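Local coordinates for protein Pre-mRNA-splicing factor SAD1 (Saccharomyces cerevisiae, PDB 4MSX) that promotes assembly of newly made U4 snRNA into the U4/U6 snRNP and is required for pre-mRNA splicing, built on a catalytically inactive deubiquitinase fold, at residues 166-171 / 181-186; 172-177 / 238-243. All blocks are in the same frame, centred on the assembly; numbering follows the deposited sequence. Where two conformers were deposited one is given.

Contact 1: 166-171 / 181-186; sequences DFPRQC and NGFIGF
Asn181 and Arg169 are joined by two hydrogen bonds that run in opposite directions. The amide N of Arg169 donates its N-H to Asn181 OD1 at 2.8 Å, a nearly straight bond that meets the oxygen almost head-on, with a C=O...N angle of 176°. In return the backbone N of Asn181 reaches Arg169 O at 3.2 Å, tilted somewhat from the carbonyl plane. The asparagine can use both its main chain and its side chain on one residue because its CG sits between its own backbone N and carbonyl carbon (chi1 72°), which folds the amide back toward Arg169.

The other end of that amide meets an aromatic ring. Asn181 ND2 stands over the centre of the Phe167 ring, 3.3 Å above its plane, and the amide and ring planes are 76° apart, so the amide comes down nearly upright on the face. The same nitrogen also donates to Trp235 O, so the group is held at both its oxygen and its nitrogen and its flip is well defined.

Van der Waals contacts fill in around this. Pro168, which follows a cis peptide bond, sets its CG 3.7 Å from CE1 of Phe183, and its CB lies 3.3 Å from Asn181 O. Cys171 SG packs 3.9 Å from Asn181 CB.

The contact lies at the open end of the hairpin formed by strands 170-172 and 178-180, where Pro168 also touches Leu180. Phe183 leans on Leu444 and Asp446 of strand 438-446 and meets His204 edge-to-face, while Arg169 and Cys171 pack on Pro237 in the loop after helix 222-234.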
loop_
_atom_site.group_PDB
_atom_site.type_symbol
_atom_site.label_atom_id
_atom_site.label_comp_id
_atom_site.label_asym_id
_atom_site.label_seq_id
_atom_site.Cartn_x
_atom_site.Cartn_y
_atom_site.Cartn_z
ATOM N N ASP A 166 11.081 12.967 11.565
ATOM C CA ASP A 166 10.813 12.210 12.774
ATOM C C ASP A 166 9.838 11.039 12.517
ATOM O O ASP A 166 9.185 10.566 13.445
ATOM C CB ASP A 166 10.200 13.112 13.850
ATOM C CG ASP A 166 10.211 12.454 15.240
ATOM O OD1 ASP A 166 11.043 11.540 15.478
ATOM O OD2 ASP A 166 9.388 12.848 16.097
ATOM N N PHE A 167 9.727 10.579 11.276
ATOM C CA PHE A 167 8.854 9.402 10.995
ATOM C C PHE A 167 9.764 8.177 10.845
ATOM O O PHE A 167 10.849 8.307 10.289
ATOM C CB PHE A 167 8.110 9.580 9.665
ATOM C CG PHE A 167 6.961 10.541 9.704
ATOM C CD1 PHE A 167 6.590 11.178 10.871
ATOM C CD2 PHE A 167 6.228 10.767 8.553
ATOM C CE1 PHE A 167 5.526 12.068 10.892
ATOM C CE2 PHE A 167 5.184 11.650 8.542
ATOM C CZ PHE A 167 4.809 12.304 9.715
ATOM N N PRO A 168 9.322 6.982 11.283
ATOM C CA PRO A 168 8.044 6.746 11.969
ATOM C C PRO A 168 8.197 6.991 13.475
ATOM O O PRO A 168 9.310 6.889 13.991
ATOM C CB PRO A 168 7.776 5.253 11.721
ATOM C CG PRO A 168 9.192 4.619 11.602
ATOM C CD PRO A 168 10.050 5.732 10.970
ATOM N N ARG A 169 7.102 7.281 14.171
ATOM C CA ARG A 169 7.129 7.434 15.630
ATOM C C ARG A 169 5.868 6.848 16.246
ATOM O O ARG A 169 4.860 6.667 15.540
ATOM C CB ARG A 169 7.276 8.903 15.999
ATOM C CG ARG A 169 6.111 9.776 15.571
ATOM C CD ARG A 169 5.953 10.964 16.565
ATOM N NE ARG A 169 4.873 11.889 16.186
ATOM C CZ ARG A 169 4.971 12.651 15.114
ATOM N NH1 ARG A 169 6.074 12.556 14.380
ATOM N NH2 ARG A 169 4.010 13.479 14.783
ATOM N N GLN A 170 5.890 6.556 17.543
ATOM C CA GLN A 170 4.697 6.003 18.192
ATOM C C GLN A 170 3.610 7.088 18.364
ATOM O O GLN A 170 3.875 8.202 18.795
ATOM C CB GLN A 170 5.029 5.316 19.532
ATOM C CG GLN A 170 5.939 4.073 19.381
ATOM C CD GLN A 170 5.226 2.791 18.873
ATOM O OE1 GLN A 170 3.990 2.667 18.904
ATOM N NE2 GLN A 170 6.031 1.808 18.445
ATOM N N CYS A 171 2.391 6.738 18.003
ATOM C CA CYS A 171 1.292 7.681 17.962
ATOM C C CYS A 171 0.137 7.060 18.697
ATOM O O CYS A 171 0.179 5.878 19.028
ATOM C CB CYS A 171 0.898 7.940 16.502
ATOM S SG CYS A 171 2.161 8.811 15.557
ATOM N N ASN A 181 3.404 5.168 13.142
ATOM C CA ASN A 181 2.749 5.734 11.957
ATOM C C ASN A 181 3.451 5.194 10.693
ATOM O O ASN A 181 4.658 4.955 10.717
ATOM C CB ASN A 181 2.646 7.267 11.954
ATOM C CG ASN A 181 3.994 7.992 11.720
ATOM O OD1 ASN A 181 4.976 7.750 12.424
ATOM N ND2 ASN A 181 4.043 8.847 10.714
ATOM N N GLY A 182 2.668 4.932 9.647
ATOM C CA GLY A 182 3.157 4.251 8.439
ATOM C C GLY A 182 3.056 2.738 8.552
ATOM O O GLY A 182 2.999 2.055 7.526
ATOM N N PHE A 183 3.040 2.206 9.763
ATOM C CA PHE A 183 3.063 0.743 9.956
ATOM C C PHE A 183 1.705 0.262 10.484
ATOM O O PHE A 183 1.609 -0.286 11.589
ATOM C CB PHE A 183 4.205 0.351 10.929
ATOM C CG PHE A 183 5.559 0.581 10.348
ATOM C CD1 PHE A 183 6.075 1.886 10.236
ATOM C CD2 PHE A 183 6.312 -0.485 9.889
ATOM C CE1 PHE A 183 7.312 2.131 9.686
ATOM C CE2 PHE A 183 7.540 -0.290 9.347
ATOM C CZ PHE A 183 8.062 1.063 9.235
ATOM N N ILE A 184 0.646 0.519 9.724
ATOM C CA ILE A 184 -0.701 0.232 10.186
ATOM C C ILE A 184 -1.380 -0.759 9.234
ATOM O O ILE A 184 -0.932 -0.940 8.104
ATOM C CB ILE A 184 -1.565 1.505 10.268
ATOM C CG1 ILE A 184 -1.663 2.171 8.897
ATOM C CG2 ILE A 184 -0.989 2.500 11.287
ATOM C CD1 ILE A 184 -2.566 3.365 8.890
ATOM N N GLY A 185 -2.450 -1.376 9.725
ATOM C CA GLY A 185 -3.219 -2.326 8.975
ATOM C C GLY A 185 -4.530 -1.748 8.464
ATOM O O GLY A 185 -4.811 -0.499 8.530
ATOM N N PHE A 186 -5.331 -2.679 7.931
ATOM C CA PHE A 186 -6.445 -2.332 7.083
ATOM C C PHE A 186 -7.577 -3.312 7.390
ATOM O O PHE A 186 -7.328 -4.513 7.646
ATOM C CB PHE A 186 -6.107 -2.500 5.589
ATOM C CG PHE A 186 -5.008 -1.578 5.076
ATOM C CD1 PHE A 186 -3.675 -1.936 5.244
ATOM C CD2 PHE A 186 -5.331 -0.399 4.412
ATOM C CE1 PHE A 186 -2.643 -1.125 4.795
ATOM C CE2 PHE A 186 -4.291 0.451 3.935
ATOM C CZ PHE A 186 -2.951 0.056 4.120
#

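Contact 2: 172-177 / 238-243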
loop_
_atom_site.group_PDB
_atom_site.type_symbol
_atom_site.label_atom_id
_atom_site.label_comp_id
_atom_site.label_asym_id
_atom_site.label_seq_id
_atom_site.Cartn_x
_atom_site.Cartn_y
_atom_site.Cartn_z
ATOM N N PHE A 172 -0.931 7.833 18.907
ATOM C CA PHE A 172 -2.122 7.337 19.624
ATOM C C PHE A 172 -3.356 7.731 18.847
ATOM O O PHE A 172 -3.431 8.864 18.371
ATOM C CB PHE A 172 -2.188 7.934 21.048
ATOM C CG PHE A 172 -1.074 7.453 21.924
ATOM C CD1 PHE A 172 -1.176 6.243 22.596
ATOM C CD2 PHE A 172 0.107 8.168 22.003
ATOM C CE1 PHE A 172 -0.111 5.763 23.373
ATOM C CE2 PHE A 172 1.176 7.701 22.772
ATOM C CZ PHE A 172 1.065 6.495 23.456
ATOM N N ASP A 173 -4.301 6.809 18.677
ATOM C CA ASP A 173 -5.519 7.177 17.986
ATOM C C ASP A 173 -6.510 7.737 19.036
ATOM O O ASP A 173 -6.151 7.894 20.202
ATOM C CB ASP A 173 -6.106 6.024 17.149
ATOM C CG ASP A 173 -6.698 4.887 17.988
ATOM O OD1 ASP A 173 -6.731 4.986 19.230
ATOM O OD2 ASP A 173 -7.156 3.875 17.376
ATOM N N LEU A 174 -7.742 8.022 18.640
ATOM C CA LEU A 174 -8.684 8.676 19.577
ATOM C C LEU A 174 -9.105 7.769 20.729
ATOM O O LEU A 174 -9.563 8.248 21.767
ATOM C CB LEU A 174 -9.937 9.122 18.849
ATOM C CG LEU A 174 -9.814 10.336 17.973
ATOM C CD1 LEU A 174 -11.208 10.594 17.425
ATOM C CD2 LEU A 174 -9.297 11.525 18.759
ATOM N N SER A 175 -8.970 6.466 20.548
ATOM C CA SER A 175 -9.255 5.530 21.617
ATOM C C SER A 175 -8.014 5.253 22.445
ATOM O O SER A 175 -8.000 4.307 23.224
ATOM C CB SER A 175 -9.735 4.209 21.045
ATOM O OG SER A 175 -10.925 4.391 20.315
ATOM N N ASN A 176 -6.976 6.058 22.251
ATOM C CA ASN A 176 -5.674 5.807 22.870
ATOM C C ASN A 176 -5.043 4.439 22.565
ATOM O O ASN A 176 -4.255 3.948 23.357
ATOM C CB ASN A 176 -5.764 6.014 24.382
ATOM C CG ASN A 176 -5.866 7.486 24.747
ATOM O OD1 ASN A 176 -5.022 8.292 24.337
ATOM N ND2 ASN A 176 -6.917 7.853 25.483
ATOM N N ARG A 177 -5.380 3.819 21.434
ATOM C CA ARG A 177 -4.599 2.670 20.965
ATOM C C ARG A 177 -3.309 3.183 20.289
ATOM O O ARG A 177 -3.368 4.077 19.441
ATOM C CB ARG A 177 -5.418 1.824 20.011
ATOM C CG ARG A 177 -6.639 1.194 20.676
ATOM C CD ARG A 177 -7.557 0.537 19.648
ATOM N NE ARG A 177 -8.217 1.546 18.823
ATOM C CZ ARG A 177 -9.217 1.300 17.979
ATOM N NH1 ARG A 177 -9.686 0.060 17.822
ATOM N NH2 ARG A 177 -9.747 2.297 17.279
ATOM N N LYS A 238 -1.893 11.212 13.099
ATOM C CA LYS A 238 -3.066 11.654 13.885
ATOM C C LYS A 238 -4.382 10.921 13.520
ATOM O O LYS A 238 -5.475 11.503 13.557
ATOM C CB LYS A 238 -3.254 13.165 13.653
ATOM C CG LYS A 238 -2.128 13.994 14.282
ATOM C CD LYS A 238 -1.868 15.343 13.548
ATOM C CE LYS A 238 -3.083 16.194 13.291
ATOM N NZ LYS A 238 -2.716 17.624 12.911
ATOM N N LEU A 239 -4.281 9.655 13.143
ATOM C CA LEU A 239 -5.475 8.897 12.751
ATOM C C LEU A 239 -6.507 8.861 13.880
ATOM O O LEU A 239 -6.148 8.669 15.024
ATOM C CB LEU A 239 -5.061 7.440 12.454
ATOM C CG LEU A 239 -4.215 7.268 11.183
ATOM C CD1 LEU A 239 -3.717 5.803 11.062
ATOM C CD2 LEU A 239 -5.043 7.656 9.955
ATOM N N PHE A 240 -7.798 8.917 13.552
ATOM C CA PHE A 240 -8.811 8.748 14.596
ATOM C C PHE A 240 -8.872 7.318 15.081
ATOM O O PHE A 240 -9.060 7.067 16.265
ATOM C CB PHE A 240 -10.169 9.223 14.073
ATOM C CG PHE A 240 -10.252 10.740 13.910
ATOM C CD1 PHE A 240 -9.213 11.567 14.340
ATOM C CD2 PHE A 240 -11.380 11.329 13.313
ATOM C CE1 PHE A 240 -9.281 12.973 14.180
ATOM C CE2 PHE A 240 -11.463 12.728 13.148
ATOM C CZ PHE A 240 -10.429 13.551 13.577
ATOM N N LYS A 241 -8.692 6.371 14.159
ATOM C CA LYS A 241 -8.540 4.980 14.548
ATOM C C LYS A 241 -7.340 4.394 13.789
ATOM O O LYS A 241 -7.095 4.745 12.642
ATOM C CB LYS A 241 -9.805 4.165 14.252
ATOM C CG LYS A 241 -10.253 4.225 12.817
ATOM C CD LYS A 241 -11.705 3.654 12.694
ATOM C CE LYS A 241 -12.171 3.583 11.235
ATOM N NZ LYS A 241 -12.164 4.939 10.565
ATOM N N HIS A 242 -6.637 3.486 14.438
ATOM C CA HIS A 242 -5.316 3.110 13.978
ATOM C C HIS A 242 -5.310 2.066 12.818
ATOM O O HIS A 242 -4.417 1.219 12.751
ATOM C CB HIS A 242 -4.487 2.584 15.168
ATOM C CG HIS A 242 -4.968 1.271 15.689
ATOM N ND1 HIS A 242 -6.289 0.879 15.600
ATOM C CD2 HIS A 242 -4.312 0.244 16.278
ATOM C CE1 HIS A 242 -6.427 -0.327 16.126
ATOM N NE2 HIS A 242 -5.240 -0.733 16.542
ATOM N N HIS A 243 -6.263 2.160 11.905
ATOM C CA HIS A 243 -6.332 1.287 10.711
ATOM C C HIS A 243 -7.139 1.961 9.625
ATOM O O HIS A 243 -7.841 2.945 9.880
ATOM C CB HIS A 243 -6.953 -0.086 11.016
ATOM C CG HIS A 243 -8.209 -0.026 11.822
ATOM N ND1 HIS A 243 -9.451 0.172 11.256
ATOM C CD2 HIS A 243 -8.420 -0.180 13.148
ATOM C CE1 HIS A 243 -10.373 0.148 12.202
ATOM N NE2 HIS A 243 -9.773 -0.054 13.359
HETATM O O HOH W 1 -5.217 10.906 17.008
HETATM O O HOH W 2 -10.321 5.035 17.643
#
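Asp173 and Leu174 meet the backbone of Phe240 to His242 through polar contacts. Leu174 N donates to Phe240 O at 2.9 Å, and Asp173 OD2 takes a weak bond from His242 N at 3.0 Å. Asp173 CA also makes a CA-H...O contact of 3.4 Å with Leu239 O.

The carboxylate of Asp173 is gripped on both oxygens. OD1 accepts Arg177 N and, weakly, Ser175 N, while Asp173 OD2 receives Arg177 NE at 2.9 Å through its syn lone pair, in a salt bridge to which NH2 adds a weak bond. Asp173 CG lies between the backbone N and carbonyl carbon (chi1 70°), which turns the carboxylate in over the residues that follow. Two waters fill in at the seam: one donates to both Phe172 O and Leu239 O, and the other links Ser175 OG, Arg177 NH2 and Phe240 O.

A bend in the chain at CG-CD (chi3 -70°) brings Arg177 across the His242 ring. Arg177 CD makes a CH-pi contact over the face of the His242 ring, 4.2 Å from the ring centroid, and His242 CE1 lies over the rim of one guanidinium face, with the two planes 33° apart. NH2 of the same arginine rests 3.6 Å from Lys241 CB; the lysine's far end turns away to a salt bridge with Asp75. Leu174 CD1 makes an off-centre CH-pi contact 4.1 Å from the centroid of the Phe240 ring, and both side chains also touch Arg71.

Residues 173-177 close the hairpin of strands 170-172 and 178-180 as a 3:5 hairpin: a type I turn, 173-176, followed by a G1-type beta bulge with Asn176 at the left-handed position. A weak Asx turn, Asp173 OD1 to Ser175 N, starts it.

How the contacts relate
Both contacts belong to one small beta-hairpin: contact 1 lies at the open end of its two strands and contact 2 at the turn that joins them, with centres about 11 Å apart. The segments alternate along the chain, and the second segments come together directly. Ile184 CD1 packs 3.5 Å from Leu239 CD1, and Gly185 O lies 3.3 Å from His243 CB, just where strands 185-186 and 243-244 pair in parallel. Tyr179, on the returning hairpin strand, serves both, bonding Cys171 through its backbone and Leu239 N through its hydroxyl. Neither contact is at the zinc site formed by Cys94, Cys97, His113 and His119.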